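Local coordinates for computationally designed four-helix bundle protein (Synthetic construct, PDB 3U3B) that is of unknown function but folds as a hyperthermostable four-helix bundle whose hydrophobic core was completely redesigned by computation, at residues Glu34-Trp39 with Ile80-Asp85; Thr48-Thr53 with Ser60-Leu65; His66-Leu71 with Lys92-Val97. One frame throughout, in Å; residues are numbered along the deposited sequence.

Contact 1 (Glu34-Trp39 with Ile80-Asp85); sequences EDMEYW and IKITSD
Glu-34 bends at chi2 (-87°), and Lys-81 starts with CG anti to its backbone N (chi1 -178°) before bending at chi2 and chi4; the two chains come together at about a right angle. Lys-81 NZ gives a weak hydrogen bond of 3.4 Å to Glu-34 OE2, part of a salt bridge. The lysine is poorly ordered and both residues are exposed, as suits a long, flexible charged pair at the surface. Beneath the charges lies Ile-82, whose CD1 comes within 3.2 Å of Glu-34 OE2, a close approach of carboxylate to methyl. Its chi2 of 106° departs from a staggered value and carries CD1 to Met-36 CE, 3.7 Å away. The setting is one end of the four-helix bundle, where helix 36-56 begins beside the loop that leads into helix 84-102. Each helix starts with an N-cap: Thr-83 OG1 accepts from Leu-86 N, and Asp-35 OD1 takes Glu-37 N at 3.1 Å from above the carboxylate plane. Short polar side chains suit these places because they can turn back to the first N-H groups. Trp-39 and Ile-82 run alongside each other in opposing senses, with Ile-82 CG2 obliquely 4.1 Å from Trp-39 CZ2. The indole NE1 is bonded to Pro-33 O, while the broad ring also packs on Val-72, Met-75 and Leu-76.

Contact 2 (Thr48-Thr53 with Ser60-Leu65); sequences TMKEIT and SVAKVL
Lys-50 and Ala-62 mark the closest backbone approach of helices 48-53 and 60-65, with their CA atoms 5.5 Å apart. The two segments run nearly antiparallel, at 157° between their N-to-C directions, and their axes come within 8.9 Å. Alanine suits the spot because its single methyl leaves room for the opposing backbone and for the lysine stem. Lys-50 lays CD and CE beside Ala-62, with CE 3.5 Å from Ala-62 O, so its methylenes lie over Ala-62 while NZ turns to a salt bridge with Glu-54. Thr-53 serves both polar and apolar needs. Its chi1 of 55° puts OG1 between the backbone N and the carbonyl carbon, where the hydroxyl donates to Lys-50 O one turn earlier (OG1 to O 2.8 Å), tilted 30° from the carbonyl plane. That internal bond satisfies a buried hydroxyl, so OG1 can sit 3.5 Å from Ala-62 CB. The other branch, CG2, lies 3.8 Å from Val-61 CG1 and equally near Leu-65 CD1. Leu-65 contributes the largest buried surface here and divides its two methyls: CD1 lies against Thr-53 CG2 and the backbone around Met-49 and Lys-50, while CD2 meets Met-49 CE at 3.7 Å. Met-49 and Leu-65 cross at about a right angle, the flexible thioether bending at chi3 to bring its methyl there. Together the segments form part of an antiparallel helical hairpin closed by a short connection. On its inner side helix 3-30 receives Met-49 at Leu-18 and Ile-19, while helix 84-102 receives Val-61 and Leu-65 at Val-97.

Contact 3 (His66-Leu71 with Lys92-Val97); sequences HTIMNL and KKLDMV
No ring takes part where Ile-68 meets Lys-93; the one ring in the two segments, that of His-66, lies off the contact, with Asn-70 CG 4.1 Å above the plane on one face, offset toward the rim. The contact joins two antiparallel helices of the four-helix bundle, 66-71 and 92-97, at 159° and with axes 10.2 Å apart. That spacing leaves room for a branched isoleucine and a long lysine, which lie side by side, pointing opposite ways. Ile-68 CG1, anti to its own carbonyl carbon (chi1 -64°), lies 3.6 Å from Lys-93 CB and 3.7 Å from Lys-93 CD. The aliphatic stem of the lysine thus roofs the isoleucine near the bundle surface. An alanine in place of Lys-93 would keep CB against Ile-68 but, lacking CD, would probably leave Ile-68 CG1 less well covered. Thr-67 OG1 is bonded within its own helix to Lys-63 O. Deeper in, hydrophobic Leu-94 and Val-97 turn on to helix 3-30, Leu-94 at Val-22 and Ile-26 and Val-97 at Ile-19. Ile-68 CD1 touches both, 4.2 Å from Leu-94 CD1 and 4.0 Å from Val-97 CG2.

After helix 3-30, the chain reaches 34-39, the first half of contact 1, and runs along helix 36-56 to 48-53. The helix ends at 56, the chain reverses, and contact 2 closes the short loop between helices 36-56 and 59-76. Further along helix 59-76, segment 66-71 opens contact 3; the chain then reaches 80-85, closing contact 1, before 92-97 on helix 84-102 closes contact 3. Contact 2 is therefore enclosed by contact 1 and in series with contact 3, whereas contacts 1 and 3 cross. Contacts 2 and 3 touch through Val-64 CG1 and Val-97 CG2, 3.5 Å apart; contact 1 lies at one end of the bundle, its centre about 22 Å from that of contact 2.

Contact 1 (Glu34-Trp39 with Ile80-Asp85)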
ATOM      1  N   GLU A  34     -18.044  -1.644  -1.823  1.00 34.52           N
ATOM      2  CA  GLU A  34     -18.504  -0.290  -1.611  1.00 37.75           C
ATOM      3  C   GLU A  34     -18.296   0.152  -0.162  1.00 37.23           C
ATOM      4  O   GLU A  34     -18.742   1.219   0.227  1.00 40.24           O
ATOM      5  CB  GLU A  34     -19.992  -0.203  -1.971  1.00 49.20           C
ATOM      6  CG  GLU A  34     -20.335  -0.723  -3.364  1.00 63.21           C
ATOM      7  CD  GLU A  34     -20.190   0.330  -4.454  1.00 81.18           C
ATOM      8  OE1 GLU A  34     -21.228   0.854  -4.921  1.00 91.82           O
ATOM      9  OE2 GLU A  34     -19.046   0.630  -4.854  1.00 83.94           O
ATOM     10  N   ASP A  35     -17.643  -0.677   0.642  1.00 37.01           N
ATOM     11  CA  ASP A  35     -17.467  -0.348   2.045  1.00 35.38           C
ATOM     12  C   ASP A  35     -16.350   0.683   2.180  1.00 32.48           C
ATOM     13  O   ASP A  35     -15.166   0.328   2.281  1.00 29.60           O
ATOM     14  CB  ASP A  35     -17.150  -1.584   2.892  1.00 37.91           C
ATOM     15  CG  ASP A  35     -17.145  -1.276   4.381  1.00 43.59           C
ATOM     16  OD1 ASP A  35     -17.193  -0.075   4.740  1.00 47.34           O
ATOM     17  OD2 ASP A  35     -17.091  -2.226   5.196  1.00 46.74           O
ATOM     18  N   MET A  36     -16.730   1.954   2.187  1.00 30.79           N
ATOM     19  CA  MET A  36     -15.739   3.049   2.241  1.00 30.44           C
ATOM     20  C   MET A  36     -14.892   3.064   3.502  1.00 29.18           C
ATOM     21  O   MET A  36     -13.817   3.686   3.532  1.00 27.11           O
ATOM     22  CB  MET A  36     -16.445   4.410   2.085  1.00 36.78           C
ATOM     23  CG  MET A  36     -17.080   4.606   0.733  1.00 41.22           C
ATOM     24  SD  MET A  36     -15.945   4.204  -0.611  1.00 56.65           S
ATOM     25  CE  MET A  36     -16.959   4.608  -2.039  1.00 93.56           C
ATOM     26  N   GLU A  37     -15.333   2.376   4.550  1.00 28.14           N
ATOM     27  CA  GLU A  37     -14.540   2.319   5.776  1.00 29.24           C
ATOM     28  C   GLU A  37     -13.179   1.627   5.517  1.00 24.68           C
ATOM     29  O   GLU A  37     -12.109   2.091   5.971  1.00 24.04           O
ATOM     30  CB  GLU A  37     -15.344   1.606   6.858  1.00 37.12           C
ATOM     31  CG  GLU A  37     -14.746   1.657   8.231  1.00 50.82           C
ATOM     32  CD  GLU A  37     -15.675   1.084   9.288  1.00 71.73           C
ATOM     33  OE1 GLU A  37     -16.890   0.944   9.011  1.00 81.88           O
ATOM     34  OE2 GLU A  37     -15.189   0.767  10.396  1.00 79.76           O
ATOM     35  N   TYR A  38     -13.204   0.546   4.747  1.00 25.09           N
ATOM     36  CA  TYR A  38     -11.959  -0.162   4.444  1.00 24.23           C
ATOM     37  C   TYR A  38     -11.115   0.608   3.463  1.00 22.12           C
ATOM     38  O   TYR A  38      -9.910   0.684   3.620  1.00 20.70           O
ATOM     39  CB  TYR A  38     -12.257  -1.571   3.924  1.00 28.29           C
ATOM     40  CG  TYR A  38     -12.586  -2.538   5.032  1.00 32.07           C
ATOM     41  CD1 TYR A  38     -11.627  -2.909   5.952  1.00 30.67           C
ATOM     42  CD2 TYR A  38     -13.858  -3.089   5.149  1.00 37.75           C
ATOM     43  CE1 TYR A  38     -11.914  -3.807   6.971  1.00 35.45           C
ATOM     44  CE2 TYR A  38     -14.157  -3.996   6.164  1.00 42.17           C
ATOM     45  CZ  TYR A  38     -13.177  -4.342   7.071  1.00 42.98           C
ATOM     46  OH  TYR A  38     -13.453  -5.228   8.090  1.00 51.40           O
ATOM     47  N   TRP A  39     -11.739   1.243   2.483  1.00 20.76           N
ATOM     48  CA  TRP A  39     -10.975   2.049   1.546  1.00 20.89           C
ATOM     49  C   TRP A  39     -10.277   3.219   2.231  1.00 20.13           C
ATOM     50  O   TRP A  39      -9.114   3.528   1.932  1.00 20.07           O
ATOM     51  CB  TRP A  39     -11.835   2.525   0.418  1.00 23.22           C
ATOM     52  CG  TRP A  39     -12.209   1.431  -0.536  1.00 26.64           C
ATOM     53  CD1 TRP A  39     -13.475   1.025  -0.855  1.00 29.43           C
ATOM     54  CD2 TRP A  39     -11.316   0.594  -1.284  1.00 26.71           C
ATOM     55  NE1 TRP A  39     -13.426  -0.013  -1.763  1.00 30.13           N
ATOM     56  CE2 TRP A  39     -12.114  -0.297  -2.041  1.00 30.32           C
ATOM     57  CE3 TRP A  39      -9.923   0.510  -1.396  1.00 27.84           C
ATOM     58  CZ2 TRP A  39     -11.570  -1.253  -2.892  1.00 33.62           C
ATOM     59  CZ3 TRP A  39      -9.381  -0.454  -2.251  1.00 30.87           C
ATOM     60  CH2 TRP A  39     -10.208  -1.320  -2.981  1.00 34.09           C
ATOM     61  N   ILE A  80     -14.715   7.105  -9.829  1.00 70.83           N
ATOM     62  CA  ILE A  80     -15.018   5.901 -10.612  1.00 72.75           C
ATOM     63  C   ILE A  80     -15.670   4.833  -9.738  1.00 71.94           C
ATOM     64  O   ILE A  80     -15.409   4.749  -8.531  1.00 65.32           O
ATOM     65  CB  ILE A  80     -13.758   5.304 -11.315  1.00 82.95           C
ATOM     66  CG1 ILE A  80     -14.086   4.008 -12.086  1.00 81.31           C
ATOM     67  CG2 ILE A  80     -12.673   4.978 -10.301  1.00 78.28           C
ATOM     68  CD1 ILE A  80     -14.399   4.172 -13.581  1.00 83.72           C
ATOM     69  N   LYS A  81     -16.523   4.031 -10.379  1.00 77.67           N
ATOM     70  CA  LYS A  81     -17.256   2.938  -9.743  1.00 78.39           C
ATOM     71  C   LYS A  81     -16.356   1.742  -9.374  1.00 66.54           C
ATOM     72  O   LYS A  81     -15.518   1.320 -10.172  1.00 66.18           O
ATOM     73  CB  LYS A  81     -18.370   2.484 -10.690  1.00 90.79           C
ATOM     74  CG  LYS A  81     -19.249   1.388 -10.142  1.00 98.53           C
ATOM     75  CD  LYS A  81     -19.730   1.721  -8.745  1.00102.52           C
ATOM     76  CE  LYS A  81     -20.319   0.502  -8.054  1.00104.19           C
ATOM     77  NZ  LYS A  81     -19.362  -0.647  -7.975  1.00 99.85           N
ATOM     78  N   ILE A  82     -16.551   1.191  -8.174  1.00 58.41           N
ATOM     79  CA  ILE A  82     -15.636   0.183  -7.619  1.00 51.13           C
ATOM     80  C   ILE A  82     -15.924  -1.250  -8.081  1.00 55.08           C
ATOM     81  O   ILE A  82     -16.866  -1.891  -7.607  1.00 59.36           O
ATOM     82  CB  ILE A  82     -15.630   0.204  -6.067  1.00 46.46           C
ATOM     83  CG1 ILE A  82     -15.197   1.580  -5.532  1.00 44.29           C
ATOM     84  CG2 ILE A  82     -14.719  -0.873  -5.547  1.00 40.08           C
ATOM     85  CD1 ILE A  82     -16.324   2.387  -4.958  1.00 52.39           C
ATOM     86  N   THR A  83     -15.072  -1.765  -8.963  1.00 52.50           N
ATOM     87  CA  THR A  83     -15.271  -3.082  -9.545  1.00 54.81           C
ATOM     88  C   THR A  83     -14.248  -4.095  -9.017  1.00 50.65           C
ATOM     89  O   THR A  83     -13.254  -3.729  -8.378  1.00 48.38           O
ATOM     90  CB  THR A  83     -15.078  -3.048 -11.075  1.00 58.91           C
ATOM     91  OG1 THR A  83     -13.753  -2.585 -11.370  1.00 62.54           O
ATOM     92  CG2 THR A  83     -16.081  -2.124 -11.774  1.00 59.11           C
ATOM     93  N   SER A  84     -14.502  -5.363  -9.322  1.00 52.24           N
ATOM     94  CA  SER A  84     -13.543  -6.423  -9.080  1.00 50.26           C
ATOM     95  C   SER A  84     -12.207  -6.086  -9.753  1.00 46.08           C
ATOM     96  O   SER A  84     -11.143  -6.246  -9.149  1.00 44.09           O
ATOM     97  CB  SER A  84     -14.103  -7.744  -9.616  1.00 57.72           C
ATOM     98  OG  SER A  84     -14.366  -7.637 -11.011  1.00 67.10           O
ATOM     99  N   ASP A  85     -12.268  -5.606 -10.995  1.00 47.66           N
ATOM    100  CA  ASP A  85     -11.064  -5.345 -11.784  1.00 48.69           C
ATOM    101  C   ASP A  85     -10.236  -4.196 -11.215  1.00 46.04           C
ATOM    102  O   ASP A  85      -9.008  -4.205 -11.284  1.00 45.87           O
ATOM    103  CB  ASP A  85     -11.416  -5.064 -13.249  1.00 59.96           C
ATOM    104  CG  ASP A  85     -11.820  -6.319 -13.999  1.00 73.07           C
ATOM    105  OD1 ASP A  85     -11.462  -7.421 -13.524  1.00 77.25           O
ATOM    106  OD2 ASP A  85     -12.486  -6.206 -15.056  1.00 81.18           O
TER

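Contact 2 (Thr48-Thr53 with Ser60-Leu65)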
ATOM      1  N   THR A  48       0.926   6.301   4.957  1.00 20.43           N
ATOM      2  CA  THR A  48       1.920   6.067   6.005  1.00 23.05           C
ATOM      3  C   THR A  48       3.187   5.402   5.413  1.00 24.50           C
ATOM      4  O   THR A  48       4.323   5.807   5.687  1.00 25.63           O
ATOM      5  CB  THR A  48       1.316   5.205   7.129  1.00 26.07           C
ATOM      6  OG1 THR A  48       0.248   5.929   7.757  1.00 27.02           O
ATOM      7  CG2 THR A  48       2.333   4.846   8.169  1.00 26.29           C
ATOM      8  N   MET A  49       2.984   4.385   4.597  1.00 23.15           N
ATOM      9  CA  MET A  49       4.090   3.707   3.917  1.00 24.62           C
ATOM     10  C   MET A  49       4.864   4.641   3.001  1.00 25.16           C
ATOM     11  O   MET A  49       6.091   4.575   2.931  1.00 27.32           O
ATOM     12  CB  MET A  49       3.535   2.558   3.084  1.00 24.11           C
ATOM     13  CG  MET A  49       2.925   1.459   3.905  1.00 25.32           C
ATOM     14  SD  MET A  49       2.644  -0.005   2.846  1.00 34.92           S
ATOM     15  CE  MET A  49       1.203   0.428   1.901  1.00 42.99           C
ATOM     16  N   LYS A  50       4.138   5.497   2.290  1.00 22.92           N
ATOM     17  CA  LYS A  50       4.724   6.438   1.347  1.00 24.75           C
ATOM     18  C   LYS A  50       5.647   7.405   2.067  1.00 25.92           C
ATOM     19  O   LYS A  50       6.751   7.654   1.590  1.00 28.45           O
ATOM     20  CB  LYS A  50       3.608   7.207   0.667  1.00 28.13           C
ATOM     21  CG  LYS A  50       4.023   8.346  -0.257  1.00 37.96           C
ATOM     22  CD  LYS A  50       4.746   7.863  -1.473  1.00 51.27           C
ATOM     23  CE  LYS A  50       4.820   8.966  -2.528  1.00 66.52           C
ATOM     24  NZ  LYS A  50       5.427  10.220  -2.005  1.00 76.10           N
ATOM     25  N   GLU A  51       5.188   7.929   3.202  1.00 26.73           N
ATOM     26  CA  GLU A  51       6.011   8.793   4.069  1.00 27.76           C
ATOM     27  C   GLU A  51       7.327   8.079   4.435  1.00 28.22           C
ATOM     28  O   GLU A  51       8.416   8.657   4.320  1.00 29.12           O
ATOM     29  CB  GLU A  51       5.245   9.158   5.343  1.00 27.25           C
ATOM     30  CG  GLU A  51       6.087   9.974   6.333  1.00 30.76           C
ATOM     31  CD  GLU A  51       5.387  10.280   7.639  1.00 33.55           C
ATOM     32  OE1 GLU A  51       4.272   9.760   7.886  1.00 35.05           O
ATOM     33  OE2 GLU A  51       5.965  11.051   8.438  1.00 35.36           O
ATOM     34  N   ILE A  52       7.235   6.835   4.895  1.00 28.54           N
ATOM     35  CA  ILE A  52       8.434   6.074   5.266  1.00 29.83           C
ATOM     36  C   ILE A  52       9.387   5.887   4.079  1.00 28.50           C
ATOM     37  O   ILE A  52      10.606   6.115   4.213  1.00 28.95           O
ATOM     38  CB  ILE A  52       8.074   4.703   5.862  1.00 29.53           C
ATOM     39  CG1 ILE A  52       7.362   4.889   7.195  1.00 28.91           C
ATOM     40  CG2 ILE A  52       9.330   3.796   6.015  1.00 32.03           C
ATOM     41  CD1 ILE A  52       6.632   3.690   7.645  1.00 29.17           C
ATOM     42  N   THR A  53       8.850   5.498   2.922  1.00 26.41           N
ATOM     43  CA  THR A  53       9.710   5.247   1.761  1.00 30.73           C
ATOM     44  C   THR A  53      10.406   6.521   1.293  1.00 32.83           C
ATOM     45  O   THR A  53      11.552   6.468   0.812  1.00 33.07           O
ATOM     46  CB  THR A  53       8.941   4.639   0.588  1.00 32.10           C
ATOM     47  OG1 THR A  53       7.834   5.489   0.253  1.00 32.54           O
ATOM     48  CG2 THR A  53       8.464   3.289   0.960  1.00 31.77           C
ATOM     49  N   SER A  60      11.689   3.860  -5.985  1.00 49.03           N
ATOM     50  CA  SER A  60      10.931   2.954  -6.845  1.00 50.31           C
ATOM     51  C   SER A  60       9.668   2.462  -6.141  1.00 42.34           C
ATOM     52  O   SER A  60       8.644   2.231  -6.784  1.00 40.69           O
ATOM     53  CB  SER A  60      11.784   1.759  -7.260  1.00 54.10           C
ATOM     54  OG  SER A  60      12.031   0.914  -6.150  1.00 54.10           O
ATOM     55  N   VAL A  61       9.745   2.292  -4.824  1.00 39.63           N
ATOM     56  CA  VAL A  61       8.585   1.849  -4.061  1.00 32.81           C
ATOM     57  C   VAL A  61       7.574   2.999  -3.903  1.00 30.56           C
ATOM     58  O   VAL A  61       6.376   2.826  -4.115  1.00 29.55           O
ATOM     59  CB  VAL A  61       9.008   1.335  -2.680  1.00 32.84           C
ATOM     60  CG1 VAL A  61       7.800   0.894  -1.902  1.00 29.62           C
ATOM     61  CG2 VAL A  61      10.014   0.187  -2.823  1.00 34.05           C
ATOM     62  N   ALA A  62       8.081   4.168  -3.534  1.00 29.73           N
ATOM     63  CA  ALA A  62       7.277   5.373  -3.378  1.00 30.77           C
ATOM     64  C   ALA A  62       6.421   5.648  -4.599  1.00 34.58           C
ATOM     65  O   ALA A  62       5.254   6.043  -4.465  1.00 33.83           O
ATOM     66  CB  ALA A  62       8.166   6.550  -3.096  1.00 33.09           C
ATOM     67  N   LYS A  63       6.981   5.443  -5.787  1.00 39.32           N
ATOM     68  CA  LYS A  63       6.243   5.732  -7.012  1.00 42.74           C
ATOM     69  C   LYS A  63       5.062   4.775  -7.199  1.00 36.34           C
ATOM     70  O   LYS A  63       4.025   5.182  -7.711  1.00 38.93           O
ATOM     71  CB  LYS A  63       7.146   5.666  -8.245  1.00 53.27           C
ATOM     72  CG  LYS A  63       8.305   6.652  -8.244  1.00 67.44           C
ATOM     73  CD  LYS A  63       7.874   8.113  -8.373  1.00 80.14           C
ATOM     74  CE  LYS A  63       9.099   9.019  -8.399  1.00 89.30           C
ATOM     75  NZ  LYS A  63       9.964   8.762  -9.589  1.00 93.28           N
ATOM     76  N   VAL A  64       5.228   3.514  -6.803  1.00 30.52           N
ATOM     77  CA  VAL A  64       4.112   2.561  -6.831  1.00 27.22           C
ATOM     78  C   VAL A  64       3.067   2.900  -5.769  1.00 25.08           C
ATOM     79  O   VAL A  64       1.872   2.895  -6.051  1.00 23.40           O
ATOM     80  CB  VAL A  64       4.584   1.102  -6.691  1.00 30.13           C
ATOM     81  CG1 VAL A  64       3.384   0.139  -6.857  1.00 30.48           C
ATOM     82  CG2 VAL A  64       5.633   0.797  -7.757  1.00 32.23           C
ATOM     83  N   LEU A  65       3.506   3.217  -4.559  1.00 25.08           N
ATOM     84  CA  LEU A  65       2.581   3.632  -3.518  1.00 24.86           C
ATOM     85  C   LEU A  65       1.781   4.865  -3.937  1.00 29.23           C
ATOM     86  O   LEU A  65       0.565   4.950  -3.712  1.00 26.98           O
ATOM     87  CB  LEU A  65       3.330   3.902  -2.217  1.00 24.66           C
ATOM     88  CG  LEU A  65       3.966   2.655  -1.598  1.00 25.99           C
ATOM     89  CD1 LEU A  65       4.927   3.069  -0.457  1.00 25.72           C
ATOM     90  CD2 LEU A  65       2.903   1.632  -1.153  1.00 26.51           C
TER

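Contact 3 (His66-Leu71 with Lys92-Val97)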
ATOM      1  N   HIS A  66       2.452   5.813  -4.572  1.00 33.39           N
ATOM      2  CA  HIS A  66       1.783   7.015  -5.040  1.00 37.16           C
ATOM      3  C   HIS A  66       0.690   6.649  -6.036  1.00 35.12           C
ATOM      4  O   HIS A  66      -0.411   7.210  -6.009  1.00 32.70           O
ATOM      5  CB  HIS A  66       2.787   7.951  -5.697  1.00 44.91           C
ATOM      6  CG  HIS A  66       2.172   9.201  -6.234  1.00 55.26           C
ATOM      7  ND1 HIS A  66       1.505  10.102  -5.433  1.00 61.20           N
ATOM      8  CD2 HIS A  66       2.117   9.697  -7.491  1.00 61.49           C
ATOM      9  CE1 HIS A  66       1.071  11.106  -6.176  1.00 65.22           C
ATOM     10  NE2 HIS A  66       1.427  10.882  -7.428  1.00 65.25           N
ATOM     11  N   THR A  67       0.994   5.698  -6.910  1.00 36.58           N
ATOM     12  CA  THR A  67       0.014   5.233  -7.891  1.00 35.88           C
ATOM     13  C   THR A  67      -1.197   4.599  -7.215  1.00 30.32           C
ATOM     14  O   THR A  67      -2.336   4.820  -7.633  1.00 31.57           O
ATOM     15  CB  THR A  67       0.622   4.226  -8.873  1.00 39.28           C
ATOM     16  OG1 THR A  67       1.690   4.842  -9.610  1.00 41.43           O
ATOM     17  CG2 THR A  67      -0.424   3.776  -9.838  1.00 42.66           C
ATOM     18  N   ILE A  68      -0.968   3.803  -6.175  1.00 27.12           N
ATOM     19  CA  ILE A  68      -2.070   3.194  -5.452  1.00 25.51           C
ATOM     20  C   ILE A  68      -2.952   4.264  -4.769  1.00 24.98           C
ATOM     21  O   ILE A  68      -4.167   4.182  -4.822  1.00 23.62           O
ATOM     22  CB  ILE A  68      -1.566   2.169  -4.414  1.00 24.98           C
ATOM     23  CG1 ILE A  68      -0.853   0.994  -5.110  1.00 25.83           C
ATOM     24  CG2 ILE A  68      -2.707   1.713  -3.532  1.00 22.22           C
ATOM     25  CD1 ILE A  68       0.064   0.211  -4.169  1.00 24.47           C
ATOM     26  N   MET A  69      -2.336   5.260  -4.134  1.00 25.20           N
ATOM     27  CA  MET A  69      -3.097   6.327  -3.506  1.00 28.23           C
ATOM     28  C   MET A  69      -3.960   7.070  -4.523  1.00 31.85           C
ATOM     29  O   MET A  69      -5.117   7.406  -4.240  1.00 34.33           O
ATOM     30  CB  MET A  69      -2.156   7.318  -2.804  1.00 28.96           C
ATOM     31  CG  MET A  69      -1.471   6.702  -1.620  1.00 27.85           C
ATOM     32  SD  MET A  69      -0.050   7.707  -1.087  1.00 43.37           S
ATOM     33  CE  MET A  69      -0.869   9.276  -0.872  1.00 61.72           C
ATOM     34  N   ASN A  70      -3.423   7.314  -5.713  1.00 34.48           N
ATOM     35  CA  ASN A  70      -4.232   7.966  -6.730  1.00 37.52           C
ATOM     36  C   ASN A  70      -5.496   7.173  -7.038  1.00 33.43           C
ATOM     37  O   ASN A  70      -6.583   7.758  -7.126  1.00 35.36           O
ATOM     38  CB  ASN A  70      -3.445   8.192  -8.021  1.00 47.15           C
ATOM     39  CG  ASN A  70      -2.408   9.287  -7.891  1.00 57.11           C
ATOM     40  OD1 ASN A  70      -2.425  10.077  -6.939  1.00 61.88           O
ATOM     41  ND2 ASN A  70      -1.501   9.349  -8.864  1.00 62.14           N
ATOM     42  N   LEU A  71      -5.354   5.859  -7.204  1.00 31.23           N
ATOM     43  CA  LEU A  71      -6.493   5.005  -7.524  0.52 30.69           C
ATOM     44  C   LEU A  71      -7.480   4.968  -6.363  1.00 30.01           C
ATOM     45  O   LEU A  71      -8.681   5.132  -6.562  1.00 30.18           O
ATOM     46  CB  LEU A  71      -6.020   3.586  -7.859  0.52 31.32           C
ATOM     47  CG  LEU A  71      -7.049   2.668  -8.522  0.52 37.46           C
ATOM     48  CD1 LEU A  71      -7.553   3.250  -9.840  0.52 39.86           C
ATOM     49  CD2 LEU A  71      -6.430   1.303  -8.749  0.52 39.13           C
ATOM     50  N   LYS A  92      -2.485  -5.988  -7.690  1.00 29.18           N
ATOM     51  CA  LYS A  92      -1.330  -6.169  -8.533  1.00 30.47           C
ATOM     52  C   LYS A  92      -0.196  -5.183  -8.178  1.00 30.17           C
ATOM     53  O   LYS A  92       0.991  -5.543  -8.168  1.00 30.89           O
ATOM     54  CB  LYS A  92      -1.730  -5.983  -9.978  1.00 35.82           C
ATOM     55  CG  LYS A  92      -0.564  -6.081 -10.896  1.00 42.99           C
ATOM     56  CD  LYS A  92      -1.010  -5.897 -12.308  1.00 54.07           C
ATOM     57  CE  LYS A  92       0.171  -5.710 -13.225  1.00 64.36           C
ATOM     58  NZ  LYS A  92      -0.267  -5.095 -14.513  1.00 73.40           N
ATOM     59  N   LYS A  93      -0.557  -3.941  -7.893  1.00 27.63           N
ATOM     60  CA  LYS A  93       0.443  -2.963  -7.492  1.00 26.44           C
ATOM     61  C   LYS A  93       1.012  -3.230  -6.118  1.00 27.32           C
ATOM     62  O   LYS A  93       2.171  -2.965  -5.870  1.00 27.58           O
ATOM     63  CB  LYS A  93      -0.137  -1.552  -7.490  1.00 28.06           C
ATOM     64  CG  LYS A  93      -0.271  -0.986  -8.858  1.00 35.70           C
ATOM     65  CD  LYS A  93      -0.861   0.407  -8.803  1.00 44.47           C
ATOM     66  CE  LYS A  93      -1.343   0.807 -10.192  1.00 55.06           C
ATOM     67  NZ  LYS A  93      -0.335   0.433 -11.242  1.00 62.13           N
ATOM     68  N   LEU A  94       0.176  -3.687  -5.208  1.00 27.76           N
ATOM     69  CA  LEU A  94       0.644  -3.973  -3.873  1.00 30.38           C
ATOM     70  C   LEU A  94       1.678  -5.109  -3.931  1.00 27.79           C
ATOM     71  O   LEU A  94       2.641  -5.125  -3.172  1.00 27.91           O
ATOM     72  CB  LEU A  94      -0.527  -4.358  -2.981  1.00 39.06           C
ATOM     73  CG  LEU A  94      -0.247  -4.167  -1.490  1.00 46.64           C
ATOM     74  CD1 LEU A  94       0.090  -2.697  -1.168  1.00 47.30           C
ATOM     75  CD2 LEU A  94      -1.441  -4.656  -0.671  1.00 53.32           C
ATOM     76  N   ASP A  95       1.457  -6.068  -4.815  1.00 24.73           N
ATOM     77  CA  ASP A  95       2.410  -7.150  -4.999  1.00 26.25           C
ATOM     78  C   ASP A  95       3.717  -6.639  -5.603  1.00 28.68           C
ATOM     79  O   ASP A  95       4.781  -7.112  -5.265  1.00 27.81           O
ATOM     80  CB  ASP A  95       1.805  -8.229  -5.877  1.00 29.11           C
ATOM     81  CG  ASP A  95       0.670  -8.974  -5.187  1.00 33.46           C
ATOM     82  OD1 ASP A  95       0.553  -8.871  -3.936  1.00 38.28           O
ATOM     83  OD2 ASP A  95      -0.109  -9.654  -5.904  1.00 34.39           O
ATOM     84  N   MET A  96       3.621  -5.668  -6.501  1.00 32.85           N
ATOM     85  CA  MET A  96       4.799  -4.992  -7.016  1.00 34.20           C
ATOM     86  C   MET A  96       5.566  -4.346  -5.865  1.00 34.02           C
ATOM     87  O   MET A  96       6.792  -4.443  -5.808  1.00 36.31           O
ATOM     88  CB  MET A  96       4.404  -3.936  -8.062  1.00 36.49           C
ATOM     89  CG  MET A  96       4.016  -4.529  -9.407  1.00 39.62           C
ATOM     90  SD  MET A  96       3.052  -3.427 -10.480  1.00 62.28           S
ATOM     91  CE  MET A  96       4.048  -1.927 -10.422  1.00 52.70           C
ATOM     92  N   VAL A  97       4.845  -3.702  -4.948  1.00 30.13           N
ATOM     93  CA  VAL A  97       5.472  -3.037  -3.808  1.00 29.44           C
ATOM     94  C   VAL A  97       6.211  -4.063  -2.972  1.00 30.23           C
ATOM     95  O   VAL A  97       7.329  -3.833  -2.543  1.00 31.80           O
ATOM     96  CB  VAL A  97       4.444  -2.306  -2.901  1.00 34.29           C
ATOM     97  CG1 VAL A  97       5.102  -1.856  -1.602  1.00 34.78           C
ATOM     98  CG2 VAL A  97       3.842  -1.126  -3.623  1.00 35.49           C
TER